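Local atomic coordinates of oxalate decarboxylase (Lactobacillus farciminis, PDB entry 6L9I), a protein that converts oxalate to formate and carbon dioxide, probably by manganese-dependent chemistry in a two-domain (bicupin) scaffold. Residues F205-M209 with N210-P214. Sequence-based numbering, arbitrary orientation.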
loop_
_atom_site.group_PDB
_atom_site.type_symbol
_atom_site.label_atom_id
_atom_site.label_comp_id
_atom_site.label_asym_id
_atom_site.label_seq_id
_atom_site.Cartn_x
_atom_site.Cartn_y
_atom_site.Cartn_z
ATOM N N PHE A 205 28.497 12.874 21.232
ATOM C CA PHE A 205 27.422 13.056 20.266
ATOM C C PHE A 205 27.710 14.198 19.315
ATOM O O PHE A 205 26.798 14.721 18.666
ATOM C CB PHE A 205 26.095 13.282 20.997
ATOM C CG PHE A 205 25.595 12.067 21.724
ATOM C CD1 PHE A 205 26.148 10.821 21.483
ATOM C CD2 PHE A 205 24.573 12.170 22.649
ATOM C CE1 PHE A 205 25.690 9.700 22.153
ATOM C CE2 PHE A 205 24.111 11.055 23.320
ATOM C CZ PHE A 205 24.668 9.821 23.073
ATOM N N THR A 206 28.981 14.584 19.245
ATOM C CA THR A 206 29.441 15.769 18.547
ATOM C C THR A 206 30.702 15.418 17.773
ATOM O O THR A 206 31.423 14.474 18.111
ATOM C CB THR A 206 29.713 16.915 19.521
ATOM O OG1 THR A 206 29.595 18.163 18.830
ATOM C CG2 THR A 206 31.112 16.788 20.113
ATOM N N PHE A 207 30.941 16.168 16.703
ATOM C CA PHE A 207 32.145 15.990 15.899
ATOM C C PHE A 207 32.725 17.358 15.562
ATOM O O PHE A 207 32.074 18.159 14.883
ATOM C CB PHE A 207 31.869 15.191 14.624
ATOM C CG PHE A 207 33.119 14.736 13.933
ATOM C CD1 PHE A 207 33.741 15.543 12.997
ATOM C CD2 PHE A 207 33.693 13.516 14.244
ATOM C CE1 PHE A 207 34.905 15.138 12.375
ATOM C CE2 PHE A 207 34.855 13.108 13.630
ATOM C CZ PHE A 207 35.462 13.919 12.692
ATOM N N HIS A 208 33.943 17.624 16.039
ATOM C CA HIS A 208 34.635 18.875 15.761
ATOM C C HIS A 208 35.450 18.723 14.480
ATOM O O HIS A 208 36.359 17.889 14.402
ATOM C CB HIS A 208 35.523 19.278 16.937
ATOM C CG HIS A 208 34.757 19.786 18.119
ATOM N ND1 HIS A 208 34.642 21.129 18.410
ATOM C CD2 HIS A 208 34.079 19.132 19.093
ATOM C CE1 HIS A 208 33.919 21.280 19.505
ATOM N NE2 HIS A 208 33.566 20.084 19.940
ATOM N N MET A 209 35.101 19.520 13.466
ATOM C CA MET A 209 35.622 19.314 12.118
ATOM C C MET A 209 37.101 19.649 11.975
ATOM O O MET A 209 37.723 19.209 11.004
ATOM C CB MET A 209 34.805 20.152 11.122
ATOM C CG MET A 209 34.966 19.724 9.671
ATOM S SD MET A 209 34.455 18.014 9.436
ATOM C CE MET A 209 32.789 18.082 10.080
ATOM N N ASN A 210 37.687 20.393 12.912
ATOM C CA ASN A 210 39.113 20.674 12.818
ATOM C C ASN A 210 39.965 19.455 13.133
ATOM O O ASN A 210 41.162 19.469 12.823
ATOM C CB ASN A 210 39.479 21.850 13.737
ATOM C CG ASN A 210 39.106 23.190 13.131
ATOM O OD1 ASN A 210 38.417 23.993 13.764
ATOM N ND2 ASN A 210 39.541 23.434 11.899
ATOM N N ASP A 211 39.377 18.422 13.754
ATOM C CA ASP A 211 40.014 17.140 14.058
ATOM C C ASP A 211 40.099 16.208 12.854
ATOM O O ASP A 211 40.505 15.048 13.013
ATOM C CB ASP A 211 39.278 16.436 15.213
ATOM C CG ASP A 211 39.138 17.319 16.431
ATOM O OD1 ASP A 211 38.453 16.905 17.390
ATOM O OD2 ASP A 211 39.703 18.434 16.426
ATOM N N LEU A 212 39.690 16.662 11.671
ATOM C CA LEU A 212 39.580 15.766 10.522
ATOM C C LEU A 212 40.332 16.317 9.324
ATOM O O LEU A 212 40.151 17.482 8.938
ATOM C CB LEU A 212 38.132 15.496 10.134
ATOM C CG LEU A 212 38.027 14.443 9.030
ATOM C CD1 LEU A 212 38.230 13.044 9.606
ATOM C CD2 LEU A 212 36.668 14.548 8.375
ATOM N N LYS A 213 41.149 15.433 8.705
ATOM C CA LYS A 213 41.967 15.678 7.534
ATOM C C LYS A 213 41.126 15.450 6.287
ATOM O O LYS A 213 40.507 14.382 6.161
ATOM C CB LYS A 213 43.088 14.664 7.539
ATOM C CG LYS A 213 44.278 15.118 8.296
ATOM C CD LYS A 213 44.646 16.544 7.914
ATOM C CE LYS A 213 46.176 16.608 7.854
ATOM N NZ LYS A 213 46.808 17.936 8.138
ATOM N N PRO A 214 41.079 16.374 5.338
ATOM C CA PRO A 214 40.299 16.116 4.126
ATOM C C PRO A 214 41.074 15.306 3.096
ATOM O O PRO A 214 42.284 15.459 2.923
ATOM C CB PRO A 214 39.956 17.525 3.602
ATOM C CG PRO A 214 41.041 18.394 4.062
ATOM C CD PRO A 214 41.453 17.800 5.439
#
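Leu212 folds back over a short 3-10 turn to meet Phe207 and Met209, where the chain of this bicupin passes from strand 206-207, at the edge of one cupin sheet, to strand 215-217 at the edge of the other. Two successive i to i+3 bonds shape the turn: Asp211 N donates to His208 O at 3.1 Å, and Leu212 N to Met209 O at 3.3 Å.

From the backbone outward, Leu212 CB lies 3.8 Å from Met209 O and meets the edge of the Phe207 ring, 3.9 Å from CE1 and close to the ring plane. With CG anti to the backbone N (chi1 -174°), the branch continues past that edge; Leu212 CD1 comes to 4.2 Å from Phe207 CZ. Ile225 and Trp223 of strand 220-225, in the second cupin domain, also touch this leucine.

Asp211 OD1 lies 3.8 Å from His208 CB, while the histidine's NE2 hydrogen-bonds Asp103 in the first domain. Met209 bends at chi2 and chi3, both near 60°, and its SD stands 4.2 Å from Leu212 CD2.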